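Local coordinates for ferric vibriobactin ABC transporter, periplasmic ferric vibriobactin-binding protein (Vibrio cholerae, PDB 3R5T) that probably captures the iron-loaded siderophore vibriobactin in the periplasm and delivers it to its ABC transporter for iron uptake, at residues E57-R60 with K61-L65; K70-A74 with G75-L79; A140-T143 with I144-E148; L249-P253 with S254-K258. One frame throughout, in Å; residues are numbered along the deposited sequence.

Contact 1: residues E57-R60 with K61-L65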
loop_
_atom_site.group_PDB
_atom_site.type_symbol
_atom_site.label_atom_id
_atom_site.label_comp_id
_atom_site.label_asym_id
_atom_site.label_seq_id
_atom_site.Cartn_x
_atom_site.Cartn_y
_atom_site.Cartn_z
ATOM N N GLU A 57 -4.782 10.239 2.648
ATOM C CA GLU A 57 -4.741 11.121 3.814
ATOM C C GLU A 57 -3.515 10.938 4.698
ATOM O O GLU A 57 -3.087 11.877 5.365
ATOM C CB GLU A 57 -6.019 10.954 4.650
ATOM C CG GLU A 57 -6.188 11.998 5.737
ATOM C CD GLU A 57 -6.335 13.430 5.215
ATOM O OE1 GLU A 57 -6.567 13.646 4.004
ATOM O OE2 GLU A 57 -6.213 14.351 6.045
ATOM N N GLN A 58 -2.948 9.739 4.705
ATOM C CA GLN A 58 -1.761 9.521 5.525
ATOM C C GLN A 58 -0.577 10.426 5.145
ATOM O O GLN A 58 0.307 10.660 5.980
ATOM C CB GLN A 58 -1.329 8.055 5.516
ATOM C CG GLN A 58 -0.926 7.516 4.137
ATOM C CD GLN A 58 -2.059 6.858 3.396
ATOM O OE1 GLN A 58 -3.246 7.142 3.656
ATOM N NE2 GLN A 58 -1.721 5.969 2.450
ATOM N N TRP A 59 -0.532 10.877 3.886
ATOM C CA TRP A 59 0.583 11.719 3.412
ATOM C C TRP A 59 0.174 13.026 2.733
ATOM O O TRP A 59 1.037 13.794 2.311
ATOM C CB TRP A 59 1.604 10.942 2.540
ATOM C CG TRP A 59 1.039 10.173 1.382
ATOM C CD1 TRP A 59 0.865 8.824 1.312
ATOM C CD2 TRP A 59 0.595 10.704 0.126
ATOM N NE1 TRP A 59 0.334 8.472 0.098
ATOM C CE2 TRP A 59 0.156 9.607 -0.653
ATOM C CE3 TRP A 59 0.535 11.989 -0.420
ATOM C CZ2 TRP A 59 -0.333 9.760 -1.947
ATOM C CZ3 TRP A 59 0.053 12.135 -1.697
ATOM C CH2 TRP A 59 -0.374 11.032 -2.448
ATOM N N ARG A 60 -1.125 13.291 2.662
ATOM C CA ARG A 60 -1.609 14.500 1.997
ATOM C C ARG A 60 -0.928 15.771 2.498
ATOM O O ARG A 60 -0.451 16.583 1.701
ATOM C CB ARG A 60 -3.127 14.645 2.144
ATOM C CG ARG A 60 -3.712 15.870 1.413
ATOM C CD ARG A 60 -5.195 16.036 1.697
ATOM N NE ARG A 60 -5.484 16.070 3.129
ATOM C CZ ARG A 60 -5.396 17.156 3.888
ATOM N NH1 ARG A 60 -5.032 18.326 3.366
ATOM N NH2 ARG A 60 -5.684 17.072 5.176
ATOM N N LYS A 61 -0.899 15.959 3.812
ATOM C CA LYS A 61 -0.352 17.198 4.356
ATOM C C LYS A 61 1.141 17.339 4.051
ATOM O O LYS A 61 1.611 18.450 3.780
ATOM C CB LYS A 61 -0.595 17.293 5.865
ATOM C CG LYS A 61 -2.070 17.381 6.219
ATOM C CD LYS A 61 -2.278 17.644 7.707
ATOM C CE LYS A 61 -1.786 16.483 8.554
ATOM N NZ LYS A 61 -2.533 15.215 8.286
ATOM N N LEU A 62 1.876 16.228 4.088
ATOM C CA LEU A 62 3.276 16.233 3.701
ATOM C C LEU A 62 3.450 16.588 2.216
ATOM O O LEU A 62 4.329 17.369 1.857
ATOM C CB LEU A 62 3.932 14.881 4.026
ATOM C CG LEU A 62 5.427 14.780 3.722
ATOM C CD1 LEU A 62 6.208 15.767 4.570
ATOM C CD2 LEU A 62 5.926 13.365 3.956
ATOM N N ALA A 63 2.604 16.021 1.354
ATOM C CA ALA A 63 2.657 16.345 -0.063
ATOM C C ALA A 63 2.420 17.849 -0.277
ATOM O O ALA A 63 3.142 18.502 -1.036
ATOM C CB ALA A 63 1.635 15.531 -0.840
ATOM N N GLU A 64 1.420 18.397 0.406
ATOM C CA GLU A 64 1.138 19.829 0.312
ATOM C C GLU A 64 2.313 20.670 0.815
ATOM O O GLU A 64 2.695 21.664 0.186
ATOM C CB GLU A 64 -0.148 20.169 1.075
ATOM C CG GLU A 64 -1.398 19.528 0.471
ATOM C CD GLU A 64 -2.666 19.807 1.264
ATOM O OE1 GLU A 64 -3.706 19.166 0.970
ATOM O OE2 GLU A 64 -2.624 20.670 2.169
ATOM N N LEU A 65 2.904 20.261 1.930
ATOM C CA LEU A 65 4.070 20.962 2.465
ATOM C C LEU A 65 5.239 20.982 1.465
ATOM O O LEU A 65 5.922 21.997 1.307
ATOM C CB LEU A 65 4.508 20.315 3.778
ATOM C CG LEU A 65 5.598 21.031 4.573
ATOM C CD1 LEU A 65 5.161 22.461 4.876
ATOM C CD2 LEU A 65 5.913 20.274 5.861
HETATM O O HOH W 1 -1.589 14.085 5.965
HETATM O O HOH W 2 -5.150 13.857 8.680
HETATM O O HOH W 3 1.033 14.028 6.024
#
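Arg60 NH1 donates to Glu64 OE1 over 2.9 Å, one helical turn further on. The oxygen lies near the guanidinium plane, but the arginine comes at it from above the carboxylate plane, and the two flat groups are turned 58° apart. Another edge of the same guanidinium belongs to Glu57. There NE meets Glu57 OE1 at 2.8 Å and NH2 meets Glu57 OE2 at 2.9 Å, a side-on double grip on the syn sides of both oxygens. With three of its nitrogens engaged, Arg60 is fixed in rotation at the centre of a salt-bridge network; a bend in its chain at chi3 (54°) turns the head group across the start of the helix. Lys61 CG lies over one guanidinium face, 3.8 Å from Arg60 NH2. Lys61 NZ stays 4.4 Å from Glu57 OE2, too long for a salt bridge, and one water spans that gap. A second water takes hydrogens from both Lys61 N and Lys61 NZ while donating to Glu57 O. Trp59 is the N-cap residue: its carbonyl O receives Ala63 N at 2.9 Å, and the ring edge at CE3 touches Ala63 CB. On the inner side, the Trp59 ring packs on Val31, Thr34 and Leu38 of helix 31-39 and on Phe273 of helix 272-286, so that the start of helix 60-65 packs on both helices; Ala63 also touches Leu38, and Leu62 Phe273.

Contact 2: residues K70-A74 with G75-L79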
loop_
_atom_site.group_PDB
_atom_site.type_symbol
_atom_site.label_atom_id
_atom_site.label_comp_id
_atom_site.label_asym_id
_atom_site.label_seq_id
_atom_site.Cartn_x
_atom_site.Cartn_y
_atom_site.Cartn_z
ATOM N N LYS A 70 -1.029 18.451 -7.334
ATOM C CA LYS A 70 -2.015 17.406 -7.603
ATOM C C LYS A 70 -2.447 17.473 -9.060
ATOM O O LYS A 70 -2.919 18.511 -9.545
ATOM C CB LYS A 70 -3.233 17.500 -6.677
ATOM C CG LYS A 70 -4.178 16.308 -6.826
ATOM C CD LYS A 70 -5.034 16.076 -5.580
ATOM C CE LYS A 70 -5.836 17.305 -5.222
ATOM N NZ LYS A 70 -6.819 17.045 -4.128
ATOM N N LEU A 71 -2.263 16.361 -9.759
ATOM C CA LEU A 71 -2.605 16.274 -11.170
ATOM C C LEU A 71 -3.990 15.654 -11.342
ATOM O O LEU A 71 -4.893 15.926 -10.550
ATOM C CB LEU A 71 -1.542 15.459 -11.911
ATOM C CG LEU A 71 -0.117 16.000 -11.720
ATOM C CD1 LEU A 71 0.891 15.022 -12.301
ATOM C CD2 LEU A 71 0.035 17.404 -12.325
ATOM N N TRP A 72 -4.152 14.837 -12.379
ATOM C CA TRP A 72 -5.462 14.296 -12.759
ATOM C C TRP A 72 -5.914 13.172 -11.833
ATOM O O TRP A 72 -5.079 12.524 -11.201
ATOM C CB TRP A 72 -5.390 13.771 -14.204
ATOM C CG TRP A 72 -4.331 12.697 -14.369
ATOM C CD1 TRP A 72 -4.487 11.354 -14.148
ATOM C CD2 TRP A 72 -2.963 12.881 -14.770
ATOM N NE1 TRP A 72 -3.298 10.694 -14.377
ATOM C CE2 TRP A 72 -2.348 11.603 -14.756
ATOM C CE3 TRP A 72 -2.190 13.997 -15.109
ATOM C CZ2 TRP A 72 -1.014 11.412 -15.105
ATOM C CZ3 TRP A 72 -0.852 13.799 -15.446
ATOM C CH2 TRP A 72 -0.283 12.516 -15.439
ATOM N N PRO A 73 -7.224 12.924 -11.774
ATOM C CA PRO A 73 -7.711 11.741 -11.064
ATOM C C PRO A 73 -7.411 10.539 -11.927
ATOM O O PRO A 73 -7.453 10.629 -13.151
ATOM C CB PRO A 73 -9.236 11.952 -10.976
ATOM C CG PRO A 73 -9.552 13.107 -11.822
ATOM C CD PRO A 73 -8.309 13.674 -12.433
ATOM N N ALA A 74 -7.037 9.439 -11.288
ATOM C CA ALA A 74 -6.791 8.178 -11.977
ATOM C C ALA A 74 -7.757 7.936 -13.128
ATOM O O ALA A 74 -8.972 8.086 -12.976
ATOM C CB ALA A 74 -6.864 7.030 -10.985
ATOM N N GLY A 75 -7.198 7.546 -14.272
ATOM C CA GLY A 75 -7.986 7.149 -15.422
ATOM C C GLY A 75 -7.879 8.087 -16.608
ATOM O O GLY A 75 -8.089 7.672 -17.742
ATOM N N SER A 76 -7.529 9.341 -16.348
ATOM C CA SER A 76 -7.539 10.372 -17.379
ATOM C C SER A 76 -6.213 11.142 -17.520
ATOM O O SER A 76 -6.149 12.307 -17.126
ATOM C CB SER A 76 -8.684 11.369 -17.103
ATOM O OG SER A 76 -8.838 11.654 -15.710
ATOM N N VAL A 77 -5.171 10.532 -18.095
ATOM C CA VAL A 77 -3.846 11.181 -18.108
ATOM C C VAL A 77 -3.876 12.504 -18.888
ATOM O O VAL A 77 -4.269 12.535 -20.051
ATOM C CB VAL A 77 -2.755 10.273 -18.692
ATOM C CG1 VAL A 77 -1.439 11.036 -18.805
ATOM C CG2 VAL A 77 -2.569 9.049 -17.823
ATOM N N ASP A 78 -3.448 13.586 -18.241
ATOM C CA ASP A 78 -3.404 14.904 -18.869
ATOM C C ASP A 78 -1.990 15.162 -19.390
ATOM O O ASP A 78 -1.082 15.558 -18.643
ATOM C CB ASP A 78 -3.843 15.974 -17.859
ATOM C CG ASP A 78 -3.888 17.378 -18.451
ATOM O OD1 ASP A 78 -3.261 17.617 -19.503
ATOM O OD2 ASP A 78 -4.558 18.248 -17.850
ATOM N N LEU A 79 -1.779 14.899 -20.672
ATOM C CA LEU A 79 -0.431 15.018 -21.229
ATOM C C LEU A 79 0.097 16.452 -21.196
ATOM O O LEU A 79 1.299 16.654 -21.007
ATOM C CB LEU A 79 -0.384 14.499 -22.666
ATOM C CG LEU A 79 -0.626 12.988 -22.802
ATOM C CD1 LEU A 79 -0.745 12.623 -24.275
ATOM C CD2 LEU A 79 0.474 12.176 -22.109
#
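Trp72 and Val77 face each other across a type II beta turn, Pro73 to Ser76, by which the chain leaves strand 69-73 at the edge of the parallel sheet. The tight part is the indole face. Val77 CA sits 3.7 Å from the centroid of the five-membered ring and only 10° off its normal, a CH-pi contact. Further toward the rim of the same face, Asp78 N lies 3.4 Å from Trp72 CE3, so backbone rather than side chain paves most of this side. Val77 runs alongside the indole, its CG1 3.7 Å from Trp72 CZ2. A chi1 of 59° places the indole between its own backbone N and carbonyl carbon and lays it flat against the returning chain. Elsewhere around it, Trp72 is buried against Thr29, Ala48 of strand 44-49, and Ser81 and Val82 of helix 79-85. The outer side is looser: Gly75 and Ser76 are exposed at the tip, where Gly75 has the positive phi (113°) expected at the third position of this turn. The turn's own backbone bond, Ser76 N to Pro73 O, is weak at 3.4 Å. The Ala74 side chain lies about 6 Å from the bound vibriobactin at the nearest atoms, which puts the turn close to the siderophore. Pro73 O has a second donor: Ser76 OG reaches it at 3.1 Å, tilted from the carbonyl plane.

Contact 3: residues A140-T143 with I144-E148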
loop_
_atom_site.group_PDB
_atom_site.type_symbol
_atom_site.label_atom_id
_atom_site.label_comp_id
_atom_site.label_asym_id
_atom_site.label_seq_id
_atom_site.Cartn_x
_atom_site.Cartn_y
_atom_site.Cartn_z
ATOM N N ALA A 140 16.780 5.258 1.043
ATOM C CA ALA A 140 15.851 4.141 1.123
ATOM C C ALA A 140 16.348 3.133 2.149
ATOM O O ALA A 140 15.591 2.677 3.010
ATOM C CB ALA A 140 15.707 3.474 -0.230
ATOM N N GLU A 141 17.634 2.802 2.079
ATOM C CA GLU A 141 18.169 1.803 2.986
ATOM C C GLU A 141 18.041 2.240 4.446
ATOM O O GLU A 141 17.692 1.444 5.320
ATOM C CB GLU A 141 19.630 1.455 2.625
ATOM C CG GLU A 141 20.156 0.159 3.317
ATOM C CD GLU A 141 21.373 -0.471 2.640
ATOM O OE1 GLU A 141 21.229 -1.155 1.585
ATOM O OE2 GLU A 141 22.468 -0.298 3.178
ATOM N N ARG A 142 18.327 3.510 4.711
ATOM C CA ARG A 142 18.217 4.062 6.058
ATOM C C ARG A 142 16.773 4.012 6.546
ATOM O O ARG A 142 16.489 3.582 7.667
ATOM C CB ARG A 142 18.719 5.503 6.073
ATOM C CG ARG A 142 18.523 6.231 7.390
ATOM C CD ARG A 142 19.432 7.448 7.497
ATOM N NE ARG A 142 19.302 8.368 6.370
ATOM C CZ ARG A 142 20.211 8.515 5.409
ATOM N NH1 ARG A 142 21.326 7.798 5.428
ATOM N NH2 ARG A 142 20.005 9.384 4.427
ATOM N N THR A 143 15.869 4.484 5.697
ATOM C CA THR A 143 14.439 4.486 6.033
ATOM C C THR A 143 13.915 3.085 6.359
ATOM O O THR A 143 13.209 2.875 7.359
ATOM C CB THR A 143 13.627 5.106 4.888
ATOM O OG1 THR A 143 14.059 6.455 4.680
ATOM C CG2 THR A 143 12.126 5.108 5.214
ATOM N N ILE A 144 14.260 2.128 5.509
ATOM C CA ILE A 144 13.851 0.742 5.693
ATOM C C ILE A 144 14.459 0.159 6.965
ATOM O O ILE A 144 13.770 -0.476 7.766
ATOM C CB ILE A 144 14.247 -0.107 4.461
ATOM C CG1 ILE A 144 13.422 0.340 3.249
ATOM C CG2 ILE A 144 14.070 -1.599 4.722
ATOM C CD1 ILE A 144 14.026 -0.143 1.963
ATOM N N HIS A 145 15.749 0.397 7.167
ATOM C CA HIS A 145 16.409 -0.141 8.335
ATOM C C HIS A 145 15.807 0.407 9.634
ATOM O O HIS A 145 15.596 -0.339 10.608
ATOM C CB HIS A 145 17.904 0.162 8.277
ATOM C CG HIS A 145 18.600 -0.076 9.571
ATOM N ND1 HIS A 145 19.001 -1.333 9.972
ATOM C CD2 HIS A 145 18.917 0.764 10.583
ATOM C CE1 HIS A 145 19.568 -1.250 11.163
ATOM N NE2 HIS A 145 19.532 0.012 11.554
ATOM N N ASN A 146 15.522 1.709 9.659
ATOM C CA ASN A 146 14.955 2.298 10.868
ATOM C C ASN A 146 13.578 1.719 11.166
ATOM O O ASN A 146 13.232 1.485 12.329
ATOM C CB ASN A 146 14.844 3.816 10.748
ATOM C CG ASN A 146 16.187 4.514 10.802
ATOM O OD1 ASN A 146 17.185 3.947 11.237
ATOM N ND2 ASN A 146 16.207 5.764 10.357
ATOM N N PHE A 147 12.787 1.495 10.119
ATOM C CA PHE A 147 11.439 0.991 10.304
ATOM C C PHE A 147 11.492 -0.431 10.826
ATOM O O PHE A 147 10.705 -0.820 11.693
ATOM C CB PHE A 147 10.674 1.044 8.986
ATOM C CG PHE A 147 9.225 0.675 9.118
ATOM C CD1 PHE A 147 8.291 1.612 9.530
ATOM C CD2 PHE A 147 8.802 -0.612 8.828
ATOM C CE1 PHE A 147 6.952 1.256 9.656
ATOM C CE2 PHE A 147 7.472 -0.965 8.944
ATOM C CZ PHE A 147 6.558 -0.034 9.356
ATOM N N GLU A 148 12.453 -1.201 10.324
ATOM C CA GLU A 148 12.584 -2.592 10.735
ATOM C C GLU A 148 13.086 -2.711 12.177
ATOM O O GLU A 148 12.684 -3.619 12.901
ATOM C CB GLU A 148 13.441 -3.378 9.734
ATOM C CG GLU A 148 12.595 -4.271 8.804
ATOM C CD GLU A 148 12.179 -3.650 7.458
ATOM O OE1 GLU A 148 11.684 -2.481 7.385
ATOM O OE2 GLU A 148 12.304 -4.383 6.445
#
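Arg142 and Asn146, one turn apart, lie side by side and point the same way, with the guanidinium and amide planes 51° apart. What meets is the aliphatic part of the arginine: its CG is 3.8 Å from Asn146 ND2, a simple packing contact. Asn146 CG, placed beside its own backbone N by a chi1 of -72°, stays low over the preceding turn, 3.3 Å from Arg142 O. The same carbonyl takes its real hydrogen bond from Asn146 N at 2.9 Å. Ile144 leans back in a similar fashion: CG1 comes within 3.2 Å of Ala140 O, and CD1 follows along the same carbonyl, while the side chain also rests on Gln124 and Gln128 of helix 123-134. All of this belongs to regular alpha-helix, with Ile144 N to Ala140 O, His145 N to Glu141 O and Phe147 N to Thr143 O repeating the i to i+4 pattern. Helix 137-155 stands in the chain between the two sheets, consistent with the long helix that joins the two lobes in siderophore-binding proteins of this family. Arg142, His145 and Asn146 belong to its exposed side, whereas Phe147 faces inward, CG swung anti to the backbone N (chi1 -174°) and the ring pointing away from the earlier turn. That ring meets Trp123 edge-to-face and also packs on Leu272 and Ala275 of helix 272-286. Thr143 bonds backward through OG1 to Gln139 O, and its side chain rests on Trp123 and Leu272.

Contact 4: residues L249-P253 with S254-K258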
loop_
_atom_site.group_PDB
_atom_site.type_symbol
_atom_site.label_atom_id
_atom_site.label_comp_id
_atom_site.label_asym_id
_atom_site.label_seq_id
_atom_site.Cartn_x
_atom_site.Cartn_y
_atom_site.Cartn_z
ATOM N N LEU A 249 -22.448 -13.587 8.528
ATOM C CA LEU A 249 -21.113 -13.926 9.037
ATOM C C LEU A 249 -21.089 -14.286 10.529
ATOM O O LEU A 249 -20.021 -14.418 11.127
ATOM C CB LEU A 249 -20.150 -12.756 8.777
ATOM C CG LEU A 249 -20.126 -12.218 7.347
ATOM C CD1 LEU A 249 -19.161 -11.037 7.226
ATOM C CD2 LEU A 249 -19.771 -13.319 6.360
ATOM N N LYS A 250 -22.264 -14.481 11.114
ATOM C CA LYS A 250 -22.388 -14.606 12.560
ATOM C C LYS A 250 -21.525 -15.717 13.161
ATOM O O LYS A 250 -21.130 -15.644 14.327
ATOM C CB LYS A 250 -23.864 -14.786 12.962
ATOM C CG LYS A 250 -24.547 -16.038 12.395
ATOM C CD LYS A 250 -25.929 -16.292 13.029
ATOM C CE LYS A 250 -27.010 -15.384 12.460
ATOM N NZ LYS A 250 -27.421 -15.727 11.066
ATOM N N ASN A 251 -21.218 -16.728 12.362
ATOM C CA ASN A 251 -20.485 -17.884 12.877
ATOM C C ASN A 251 -18.982 -17.866 12.574
ATOM O O ASN A 251 -18.268 -18.834 12.851
ATOM C CB ASN A 251 -21.146 -19.181 12.406
ATOM C CG ASN A 251 -22.484 -19.412 13.070
ATOM O OD1 ASN A 251 -22.631 -19.193 14.274
ATOM N ND2 ASN A 251 -23.474 -19.844 12.293
ATOM N N LEU A 252 -18.488 -16.761 12.020
ATOM C CA LEU A 252 -17.053 -16.631 11.790
ATOM C C LEU A 252 -16.299 -16.706 13.106
ATOM O O LEU A 252 -16.712 -16.121 14.102
ATOM C CB LEU A 252 -16.700 -15.313 11.093
ATOM C CG LEU A 252 -16.802 -15.268 9.571
ATOM C CD1 LEU A 252 -16.339 -13.907 9.056
ATOM C CD2 LEU A 252 -15.993 -16.379 8.939
ATOM N N PRO A 253 -15.176 -17.434 13.122
ATOM C CA PRO A 253 -14.427 -17.510 14.376
ATOM C C PRO A 253 -14.054 -16.139 14.938
ATOM O O PRO A 253 -14.140 -15.933 16.152
ATOM C CB PRO A 253 -13.173 -18.307 13.990
ATOM C CG PRO A 253 -13.609 -19.134 12.816
ATOM C CD PRO A 253 -14.605 -18.293 12.069
ATOM N N SER A 254 -13.672 -15.202 14.071
ATOM C CA SER A 254 -13.279 -13.877 14.539
ATOM C C SER A 254 -14.456 -13.087 15.119
ATOM O O SER A 254 -14.291 -12.328 16.077
ATOM C CB SER A 254 -12.583 -13.107 13.419
ATOM O OG SER A 254 -13.427 -13.006 12.282
ATOM N N ILE A 255 -15.641 -13.265 14.540
ATOM C CA ILE A 255 -16.863 -12.666 15.083
ATOM C C ILE A 255 -17.315 -13.349 16.383
ATOM O O ILE A 255 -17.681 -12.682 17.348
ATOM C CB ILE A 255 -17.996 -12.632 14.031
ATOM C CG1 ILE A 255 -17.652 -11.613 12.941
ATOM C CG2 ILE A 255 -19.313 -12.271 14.680
ATOM C CD1 ILE A 255 -18.648 -11.595 11.787
ATOM N N GLN A 256 -17.263 -14.676 16.420
ATOM C CA GLN A 256 -17.586 -15.398 17.645
ATOM C C GLN A 256 -16.707 -14.935 18.808
ATOM O O GLN A 256 -17.185 -14.762 19.929
ATOM C CB GLN A 256 -17.452 -16.904 17.427
ATOM C CG GLN A 256 -18.521 -17.469 16.503
ATOM C CD GLN A 256 -18.313 -18.942 16.200
ATOM O OE1 GLN A 256 -17.184 -19.399 16.029
ATOM N NE2 GLN A 256 -19.408 -19.691 16.123
ATOM N N ARG A 257 -15.426 -14.710 18.533
ATOM C CA ARG A 257 -14.494 -14.277 19.569
ATOM C C ARG A 257 -14.444 -12.757 19.724
ATOM O O ARG A 257 -13.687 -12.239 20.549
ATOM C CB ARG A 257 -13.090 -14.811 19.290
ATOM C CG ARG A 257 -13.006 -16.324 19.201
ATOM C CD ARG A 257 -11.659 -16.758 18.636
ATOM N NE ARG A 257 -11.459 -18.202 18.733
ATOM C CZ ARG A 257 -12.060 -19.092 17.949
ATOM N NH1 ARG A 257 -12.911 -18.687 17.014
ATOM N NH2 ARG A 257 -11.817 -20.386 18.104
ATOM N N LYS A 258 -15.252 -12.052 18.938
ATOM C CA LYS A 258 -15.250 -10.596 18.951
ATOM C C LYS A 258 -13.818 -10.088 18.807
ATOM O O LYS A 258 -13.327 -9.286 19.606
ATOM C CB LYS A 258 -15.921 -10.048 20.212
ATOM C CG LYS A 258 -17.441 -10.155 20.188
ATOM C CD LYS A 258 -18.067 -9.432 21.371
ATOM C CE LYS A 258 -19.577 -9.563 21.350
ATOM N NZ LYS A 258 -19.996 -10.992 21.391
#
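Pro253 and Arg257 meet at a single carbonyl: Pro253 O accepts Arg257 N at 3.0 Å and Arg257 NH1 at 3.1 Å. The two donors arrive on opposite faces of the carbonyl plane. NH1 stands above that plane with a C=O...N angle of only 96°, while the oxygen lies within the guanidinium plane; the arginine runs extended from CG to NE, and a turn at its end brings NH1 back to the oxygen. NH1 is also 3.1 Å from Pro253 CB, while the arginine's CG and CD pass beside Pro253 O, and Arg257 touches Glu228. Ile255 fills the inner side. Its CD1 reaches back to Leu249 CB at 3.6 Å and lies still closer to Leu249 O. Leu249, Leu252 and Ile255 all rest on Phe243 of helix 237-244, and Ile255 also meets Val260 of strand 260-264. Gln256, the third main player, is exposed. Its backbone N bonds to Leu252 O at 2.8 Å, almost straight (174°). With CG beside its backbone N, the otherwise extended side chain runs back along the helix start, CD 3.4 Å from Asn251 O, and the Gln256 and Asn251 amides stand 67° apart. The chain makes a type I beta turn, Leu249 to Leu252, then a short helix with Leu252 as N-cap and proline in its first turn. Lys258, with positive phi, closes it in a Schellman motif.

In the fold
Along the chain the contacts come in numerical order, none nested in another. Contacts 1 and 2 are neighbours in the first lobe, built on the parallel sheet that includes strands 44-49 and 69-73; their centres are about 18 Å apart, with nearest atoms about 6 Å apart. Contact 3, its centre about 20 Å from that of contact 1, lies on helix 137-155, between the lobes in sequence; contacts 1 and 3 both pack on helix 272-286. Contact 4 belongs to the second lobe, just before strand 260-264 of the mixed sheet, its centre about 42 Å from that of contact 2 and on the opposite side of the chain's centre. The set thus samples both lobes and the probable connecting helix of a two-lobed siderophore binder.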